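Local coordinates for protein LamCAT (Aquimarina, PDB 6JH5) that probably hydrolyses laminarin, a beta-1,3-glucan, as a calcium-binding marine bacterial member of glycoside hydrolase family 16, at residues S17-F22 / Q73-W78; G81-R86 / V228-K233; F99-D104 / F197-N202. All coordinates share one frame; numbering follows the deposited sequence.

Contact 3 lies in the core: ten of its twelve touching residues are buried, and it shuts away 759 Å². Contact 2, another antiparallel strand pair, is half buried: its valine and alanine face meets F99 and I199 of contact 3, while its other face carries charged and tyrosine side chains. Strands 81-88 and 95-103 are consecutive, as are 197-205 and 221-232, and contact 3 nests in the loop closed by contact 2. Contact 1 is a surface contact of turn and loop, burying 265 Å² and held chiefly by a salt bridge and a hydrogen bond from R75. Its W78 O and S77 OG probably hydrogen-bond F197 N and D104 OD2 of contact 3, and W78 packs on V230.

Contact 1. Residues S17-F22 / Q73-W78; sequences SSDWVF and QGRKSW
The type I beta turn S17–W20, whose start is also an ST turn (D19 N to S17 OG), turns two oxygens toward R75 in the loop between strands 63-71 and 81-88. R75 NE donates to S18 O at 3.0 Å with an N-H...O angle of 163°. The carbonyl lies at the edge of the guanidinium, whereas NE sits above the carbonyl plane. The R75 chain, bent at chi2 and chi3, also sends NH2 to D19 OD1 at 2.8 Å, a salt bridge with carboxylate and guanidinium planes 49° apart. The K76 chain passes beside the carboxylate, its CE 3.5 Å from D19 OD1, with NZ 4.5 Å from that oxygen, beyond a salt bridge. V21 CG2 rests against R75 CG at 4.0 Å. The second carboxylate oxygen, OD2, accepts from W8 NE1. D19 O, 3.4 Å from R75 CB, is buried by the contact with no hydrogen-bonding partner in the model. An alanine in place of D19 would probably leave R75 NH2 and W8 NE1 without these acceptors and let the guanidinium turn about its remaining bond to S18 O. With R75 and K76 close by, the carboxylate is likely to be stabilised as the anion.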
# COMPACT_ATOMS: atom_id res chain seq x y z
N SER A 17 9.53 -7.04 -12.02
CA SER A 17 8.85 -7.41 -13.27
C SER A 17 8.32 -6.17 -13.97
O SER A 17 8.07 -5.17 -13.37
CB SER A 17 7.77 -8.36 -13.01
OG SER A 17 6.67 -7.71 -12.46
N SER A 18 7.96 -6.36 -15.23
CA SER A 18 7.43 -5.29 -16.09
C SER A 18 5.95 -5.04 -15.77
O SER A 18 5.36 -4.16 -16.33
CB SER A 18 7.63 -5.64 -17.51
OG SER A 18 6.74 -6.65 -17.86
N ASP A 19 5.43 -5.75 -14.77
CA ASP A 19 4.04 -5.54 -14.30
C ASP A 19 3.97 -4.28 -13.44
O ASP A 19 2.92 -3.89 -13.11
CB ASP A 19 3.47 -6.78 -13.60
CG ASP A 19 3.42 -8.00 -14.51
OD1 ASP A 19 3.28 -7.80 -15.68
OD2 ASP A 19 3.57 -9.09 -14.02
N TRP A 20 5.10 -3.68 -13.12
CA TRP A 20 5.12 -2.46 -12.28
C TRP A 20 5.46 -1.20 -13.08
O TRP A 20 6.35 -1.22 -13.85
CB TRP A 20 6.10 -2.60 -11.12
CG TRP A 20 5.87 -3.75 -10.20
CD1 TRP A 20 6.45 -4.97 -10.27
CD2 TRP A 20 5.03 -3.78 -9.03
NE1 TRP A 20 6.04 -5.76 -9.24
CE2 TRP A 20 5.17 -5.05 -8.47
CE3 TRP A 20 4.19 -2.85 -8.41
CZ2 TRP A 20 4.49 -5.44 -7.32
CZ3 TRP A 20 3.51 -3.23 -7.28
CH2 TRP A 20 3.67 -4.50 -6.75
N VAL A 21 4.69 -0.15 -12.81
CA VAL A 21 4.82 1.23 -13.36
C VAL A 21 5.24 2.13 -12.19
O VAL A 21 4.77 1.91 -11.12
CB VAL A 21 3.46 1.66 -13.96
CG1 VAL A 21 3.50 3.07 -14.49
CG2 VAL A 21 3.05 0.70 -15.05
N PHE A 22 6.05 3.14 -12.44
CA PHE A 22 6.58 3.97 -11.33
C PHE A 22 6.11 5.41 -11.39
O PHE A 22 6.02 5.96 -12.44
CB PHE A 22 8.11 3.93 -11.35
CG PHE A 22 8.69 2.59 -11.00
CD1 PHE A 22 8.69 1.55 -11.92
CD2 PHE A 22 9.21 2.35 -9.75
CE1 PHE A 22 9.21 0.32 -11.59
CE2 PHE A 22 9.73 1.12 -9.43
CZ PHE A 22 9.72 0.10 -10.34
N GLN A 73 -1.05 -0.69 -11.98
CA GLN A 73 -2.10 -0.02 -12.77
C GLN A 73 -1.70 -0.08 -14.25
O GLN A 73 -0.62 0.25 -14.56
CB GLN A 73 -2.22 1.44 -12.33
CG GLN A 73 -3.34 2.19 -13.03
CD GLN A 73 -3.46 3.60 -12.51
OE1 GLN A 73 -2.57 4.14 -11.91
NE2 GLN A 73 -4.61 4.19 -12.76
N GLY A 74 -2.63 -0.53 -15.09
CA GLY A 74 -2.39 -0.61 -16.54
C GLY A 74 -1.69 -1.89 -16.94
O GLY A 74 -1.45 -2.07 -18.12
N ARG A 75 -1.36 -2.72 -15.97
CA ARG A 75 -0.67 -3.99 -16.27
C ARG A 75 -1.46 -5.16 -15.69
O ARG A 75 -1.73 -6.08 -16.40
CB ARG A 75 0.73 -3.95 -15.66
CG ARG A 75 1.66 -2.87 -16.22
CD ARG A 75 2.14 -3.10 -17.66
NE ARG A 75 2.76 -4.40 -17.76
CZ ARG A 75 2.25 -5.47 -18.34
NH1 ARG A 75 1.17 -5.38 -19.09
NH2 ARG A 75 2.88 -6.62 -18.23
N LYS A 76 -1.75 -5.11 -14.39
CA LYS A 76 -2.46 -6.22 -13.71
C LYS A 76 -3.48 -5.70 -12.69
O LYS A 76 -3.16 -4.80 -11.95
CB LYS A 76 -1.46 -7.11 -12.96
CG LYS A 76 -0.40 -7.75 -13.83
CD LYS A 76 -0.92 -8.85 -14.74
CE LYS A 76 0.16 -9.36 -15.67
NZ LYS A 76 -0.35 -10.28 -16.71
N SER A 77 -4.69 -6.25 -12.74
CA SER A 77 -5.74 -5.88 -11.77
C SER A 77 -6.68 -7.06 -11.57
O SER A 77 -6.66 -7.97 -12.36
CB SER A 77 -6.47 -4.65 -12.12
OG SER A 77 -7.23 -4.88 -13.26
N TRP A 78 -7.32 -7.07 -10.42
CA TRP A 78 -8.15 -8.21 -10.00
C TRP A 78 -9.45 -7.77 -9.32
O TRP A 78 -9.46 -6.79 -8.65
CB TRP A 78 -7.35 -9.05 -8.99
CG TRP A 78 -6.01 -9.48 -9.50
CD1 TRP A 78 -5.70 -10.64 -10.14
CD2 TRP A 78 -4.78 -8.75 -9.38
NE1 TRP A 78 -4.38 -10.67 -10.45
CE2 TRP A 78 -3.79 -9.52 -10.01
CE3 TRP A 78 -4.44 -7.52 -8.84
CZ2 TRP A 78 -2.47 -9.10 -10.08
CZ3 TRP A 78 -3.14 -7.10 -8.92
CH2 TRP A 78 -2.17 -7.88 -9.53

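Contact 2. Residues G81-R86 / V228-K233; sequences GKVEAR and VRVYQK
With CG anti to the carbonyl carbon (chi1 -56°), the Y231 ring turns an edge to strand 81-86, with K82 O near its plane, while the K82 side chain leaves with CG anti to the backbone N (chi1 175°) and runs out extended. Their CB atoms meet at 4.1 Å, but K82 NZ stays 5.9 Å from the Y231 ring centroid, at most a weak cation-pi attraction. Both residues belong to antiparallel neighbours, strands 81-88 and 221-232, in the curved beta sandwich of the concanavalin-like clan to which family 16 belongs. The short axes run at 168° to each other. K82 with Y231 and E84 with R229 are hydrogen-bonded pairs, each closed by two backbone N-H...O bonds; V83 with V230 and A85 with V228 are the non-hydrogen-bonded pairs between and beside them. The latter four side chains share one face, where V83 CG1 touches V230 CG2 at 4.2 Å and all four pack against strands 95-103 or 197-205. G81 lies opposite Q232, its CA 3.2 Å from Y231 O, where a CB would clash with that oxygen. On the face of K82, E84, R229 and Y231, the E84 and R229 side chains do not pair directly. E84 OE1 is hydrogen-bonded to T161 OG1, and R229 NE forms a salt bridge with E11, one of the calcium ligands. E84 OE2 and R229 NH1 meet through one water, which donates to OE2 at 2.7 Å, accepts from NH1 at 3.0 Å and is hydrogen-bonded to Y231 OH at 2.8 Å.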
# COMPACT_ATOMS: atom_id res chain seq x y z
N GLY A 81 -10.15 -11.80 -4.34
CA GLY A 81 -8.96 -12.66 -4.23
C GLY A 81 -8.28 -12.53 -2.89
O GLY A 81 -8.80 -11.86 -2.06
N LYS A 82 -7.17 -13.23 -2.74
CA LYS A 82 -6.31 -13.16 -1.55
C LYS A 82 -5.06 -12.43 -2.02
O LYS A 82 -4.44 -12.91 -2.93
CB LYS A 82 -5.98 -14.55 -1.02
CG LYS A 82 -5.00 -14.56 0.14
CD LYS A 82 -4.93 -15.92 0.79
CE LYS A 82 -3.66 -16.10 1.58
NZ LYS A 82 -3.73 -17.30 2.45
N VAL A 83 -4.80 -11.26 -1.45
CA VAL A 83 -3.68 -10.40 -1.90
C VAL A 83 -2.71 -10.30 -0.73
O VAL A 83 -3.13 -9.90 0.30
CB VAL A 83 -4.21 -9.03 -2.32
CG1 VAL A 83 -3.11 -8.15 -2.86
CG2 VAL A 83 -5.33 -9.16 -3.35
N GLU A 84 -1.46 -10.67 -0.95
CA GLU A 84 -0.54 -10.67 0.20
C GLU A 84 0.90 -10.34 -0.17
O GLU A 84 1.28 -10.49 -1.27
CB GLU A 84 -0.71 -11.93 1.04
CG GLU A 84 -0.17 -13.20 0.49
CD GLU A 84 -0.12 -14.27 1.58
OE1 GLU A 84 -0.97 -14.26 2.49
OE2 GLU A 84 0.82 -15.05 1.56
N ALA A 85 1.63 -9.85 0.82
CA ALA A 85 3.05 -9.53 0.61
C ALA A 85 3.81 -9.79 1.90
O ALA A 85 3.25 -9.57 2.93
CB ALA A 85 3.22 -8.09 0.18
N ARG A 86 5.04 -10.23 1.78
CA ARG A 86 5.92 -10.43 2.96
C ARG A 86 6.86 -9.23 2.98
O ARG A 86 7.60 -9.08 2.06
CB ARG A 86 6.69 -11.73 2.79
CG ARG A 86 7.61 -12.05 3.96
CD ARG A 86 8.00 -13.52 3.98
NE ARG A 86 8.83 -13.78 5.14
CZ ARG A 86 10.14 -13.89 5.14
NH1 ARG A 86 10.84 -13.79 4.03
NH2 ARG A 86 10.78 -14.07 6.27
N VAL A 228 5.09 -10.38 -3.60
CA VAL A 228 3.67 -9.97 -3.67
C VAL A 228 2.96 -11.11 -4.40
O VAL A 228 3.44 -11.48 -5.43
CB VAL A 228 3.45 -8.65 -4.42
CG1 VAL A 228 1.99 -8.25 -4.34
CG2 VAL A 228 4.29 -7.53 -3.83
N ARG A 229 1.88 -11.62 -3.84
CA ARG A 229 1.18 -12.74 -4.49
C ARG A 229 -0.32 -12.48 -4.52
O ARG A 229 -0.83 -11.95 -3.59
CB ARG A 229 1.46 -14.06 -3.76
CG ARG A 229 2.90 -14.53 -3.89
CD ARG A 229 3.21 -15.76 -3.06
NE ARG A 229 4.63 -16.05 -3.12
CZ ARG A 229 5.32 -16.71 -2.21
NH1 ARG A 229 4.72 -17.16 -1.13
NH2 ARG A 229 6.60 -16.91 -2.38
N VAL A 230 -0.98 -12.89 -5.59
CA VAL A 230 -2.46 -12.78 -5.67
C VAL A 230 -3.03 -14.17 -5.98
O VAL A 230 -2.56 -14.77 -6.89
CB VAL A 230 -2.94 -11.76 -6.73
CG1 VAL A 230 -4.45 -11.76 -6.84
CG2 VAL A 230 -2.45 -10.36 -6.42
N TYR A 231 -3.96 -14.62 -5.17
CA TYR A 231 -4.65 -15.90 -5.42
C TYR A 231 -6.13 -15.60 -5.62
O TYR A 231 -6.60 -14.61 -5.17
CB TYR A 231 -4.61 -16.79 -4.18
CG TYR A 231 -3.23 -17.08 -3.65
CD1 TYR A 231 -2.55 -16.15 -2.90
CD2 TYR A 231 -2.64 -18.29 -3.88
CE1 TYR A 231 -1.29 -16.41 -2.40
CE2 TYR A 231 -1.38 -18.58 -3.39
CZ TYR A 231 -0.71 -17.63 -2.66
OH TYR A 231 0.53 -17.91 -2.18
N GLN A 232 -6.80 -16.49 -6.32
CA GLN A 232 -8.24 -16.32 -6.53
C GLN A 232 -8.91 -17.70 -6.43
O GLN A 232 -8.24 -18.69 -6.50
CB GLN A 232 -8.51 -15.70 -7.90
CG GLN A 232 -8.24 -14.20 -7.98
CD GLN A 232 -8.63 -13.56 -9.30
OE1 GLN A 232 -8.37 -14.08 -10.36
NE2 GLN A 232 -9.26 -12.40 -9.22
N LYS A 233 -10.21 -17.68 -6.21
CA LYS A 233 -11.03 -18.91 -6.24
C LYS A 233 -11.45 -19.13 -7.70
O LYS A 233 -10.90 -19.99 -8.30
CB LYS A 233 -12.31 -18.68 -5.44
CG LYS A 233 -12.09 -18.34 -3.99
CD LYS A 233 -11.55 -19.48 -3.24
CE LYS A 233 -11.24 -19.16 -1.80
NZ LYS A 233 -12.48 -18.94 -1.04
O HOH W 1 1.98 -16.92 -0.04

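Contact 3. Residues F99-D104 / F197-N202; sequences FWMLGD and FFILLN
G103 CA sits over the centre of the F197 ring, 3.7 Å from the centroid and 7° off the normal, a CH-pi contact, while M101 CB comes to the ring's edge. L200 CB lies over one face of W100, 3.6 Å from the centroid of the five-membered ring. F198 has L102 O above one face, offset toward the rim, and D104 OD1 at its edge, 3.3 Å from CD2, with carboxylate and ring nearly coplanar; D104 OD2 is hydrogen-bonded to S77 OG. The W100 ring is brought back over L200 because CG stands between the backbone N and the carbonyl carbon (chi1 54°), which also carries NE1 to N202 OD1 at 2.8 Å. That bond is bent, 139° at the hydrogen. Strands 95-103 and 197-205 run antiparallel here within the family 16 beta sandwich, W100 with L200 and L102 with F198 forming the hydrogen-bonded pairs. Strand 95-103 is flanked on its other side by strand 116-118, whose E116 and D118 touch W100; the E-I-D-I-M-E sequence running from this strand into 120-121 matches the family 16 signature, which is consistent with the nucleophile and the acid/base lying there. On the opposite face from W100, the chain of M101, bent at chi3, puts CE against F197 CB and I199 CG1. Further along, F99 brings CE1 to I199 CG2 at 3.8 Å, with that methyl at the ring's edge, and lies side by side with L201, whose CD2 is 3.6 Å from F99 CD1.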
# COMPACT_ATOMS: atom_id res chain seq x y z
N PHE A 99 1.28 -0.89 1.56
CA PHE A 99 0.93 -1.94 0.58
C PHE A 99 -0.59 -1.80 0.42
O PHE A 99 -1.29 -1.95 1.38
CB PHE A 99 1.40 -3.29 1.12
CG PHE A 99 0.91 -4.51 0.39
CD1 PHE A 99 0.91 -4.59 -0.98
CD2 PHE A 99 0.47 -5.60 1.11
CE1 PHE A 99 0.47 -5.73 -1.61
CE2 PHE A 99 0.01 -6.73 0.47
CZ PHE A 99 0.03 -6.80 -0.89
N TRP A 100 -1.02 -1.51 -0.80
CA TRP A 100 -2.44 -1.11 -0.91
C TRP A 100 -2.94 -1.28 -2.34
O TRP A 100 -2.23 -1.79 -3.15
CB TRP A 100 -2.56 0.33 -0.41
CG TRP A 100 -1.67 1.37 -1.04
CD1 TRP A 100 -0.31 1.42 -1.03
CD2 TRP A 100 -2.10 2.59 -1.66
NE1 TRP A 100 0.14 2.57 -1.63
CE2 TRP A 100 -0.95 3.31 -2.02
CE3 TRP A 100 -3.35 3.13 -1.97
CZ2 TRP A 100 -1.01 4.54 -2.67
CZ3 TRP A 100 -3.41 4.35 -2.59
CH2 TRP A 100 -2.25 5.05 -2.93
N MET A 101 -4.23 -0.99 -2.51
CA MET A 101 -4.90 -1.18 -3.82
C MET A 101 -5.82 0.00 -4.09
O MET A 101 -6.34 0.55 -3.18
CB MET A 101 -5.76 -2.45 -3.81
CG MET A 101 -4.98 -3.67 -3.41
SD MET A 101 -5.97 -5.22 -3.56
CE MET A 101 -5.78 -5.57 -5.31
N LEU A 102 -6.01 0.29 -5.38
CA LEU A 102 -6.94 1.33 -5.85
C LEU A 102 -7.80 0.74 -6.96
O LEU A 102 -7.33 -0.07 -7.68
CB LEU A 102 -6.18 2.53 -6.42
CG LEU A 102 -5.59 3.48 -5.39
CD1 LEU A 102 -4.63 4.44 -6.07
CD2 LEU A 102 -6.66 4.24 -4.63
N GLY A 103 -9.02 1.24 -7.06
CA GLY A 103 -9.85 0.76 -8.16
C GLY A 103 -9.26 1.18 -9.49
O GLY A 103 -8.88 2.31 -9.63
N ASP A 104 -9.37 0.31 -10.49
CA ASP A 104 -8.89 0.59 -11.86
C ASP A 104 -9.63 1.80 -12.43
O ASP A 104 -9.08 2.48 -13.26
CB ASP A 104 -9.27 -0.54 -12.81
CG ASP A 104 -8.23 -1.63 -12.95
OD1 ASP A 104 -7.17 -1.51 -12.34
OD2 ASP A 104 -8.52 -2.58 -13.65
N PHE A 197 -9.24 -3.93 -9.01
CA PHE A 197 -8.29 -3.08 -8.26
C PHE A 197 -6.87 -3.54 -8.61
O PHE A 197 -6.62 -4.68 -8.80
CB PHE A 197 -8.46 -3.24 -6.74
CG PHE A 197 -9.61 -2.48 -6.14
CD1 PHE A 197 -10.90 -2.71 -6.55
CD2 PHE A 197 -9.39 -1.50 -5.18
CE1 PHE A 197 -11.95 -2.00 -6.01
CE2 PHE A 197 -10.44 -0.80 -4.63
CZ PHE A 197 -11.72 -1.04 -5.05
N PHE A 198 -5.99 -2.55 -8.63
CA PHE A 198 -4.55 -2.77 -8.87
C PHE A 198 -3.78 -2.54 -7.57
O PHE A 198 -4.33 -2.05 -6.66
CB PHE A 198 -4.05 -1.90 -10.02
CG PHE A 198 -4.15 -0.42 -9.80
CD1 PHE A 198 -3.17 0.27 -9.11
CD2 PHE A 198 -5.20 0.29 -10.32
CE1 PHE A 198 -3.26 1.63 -8.93
CE2 PHE A 198 -5.29 1.65 -10.13
CZ PHE A 198 -4.34 2.31 -9.42
N ILE A 199 -2.55 -3.01 -7.56
CA ILE A 199 -1.69 -3.00 -6.34
C ILE A 199 -0.67 -1.86 -6.38
O ILE A 199 -0.22 -1.56 -7.42
CB ILE A 199 -0.98 -4.37 -6.22
CG1 ILE A 199 -2.00 -5.46 -5.89
CG2 ILE A 199 0.17 -4.38 -5.20
CD1 ILE A 199 -1.42 -6.84 -5.82
N LEU A 200 -0.41 -1.31 -5.21
CA LEU A 200 0.65 -0.28 -5.05
C LEU A 200 1.54 -0.63 -3.86
O LEU A 200 1.09 -1.19 -2.91
CB LEU A 200 0.04 1.09 -4.79
CG LEU A 200 -0.96 1.59 -5.82
CD1 LEU A 200 -2.38 1.28 -5.37
CD2 LEU A 200 -0.80 3.08 -6.05
N LEU A 201 2.80 -0.23 -4.00
CA LEU A 201 3.81 -0.29 -2.92
C LEU A 201 4.49 1.07 -2.86
O LEU A 201 4.84 1.57 -3.88
CB LEU A 201 4.85 -1.37 -3.20
CG LEU A 201 4.40 -2.80 -2.99
CD1 LEU A 201 5.41 -3.75 -3.59
CD2 LEU A 201 4.17 -3.12 -1.53
N ASN A 202 4.67 1.61 -1.67
CA ASN A 202 5.43 2.87 -1.58
C ASN A 202 5.93 3.09 -0.16
O ASN A 202 5.49 2.43 0.71
CB ASN A 202 4.59 4.09 -1.97
CG ASN A 202 3.56 4.44 -0.93
OD1 ASN A 202 2.52 3.84 -0.87
ND2 ASN A 202 3.85 5.41 -0.09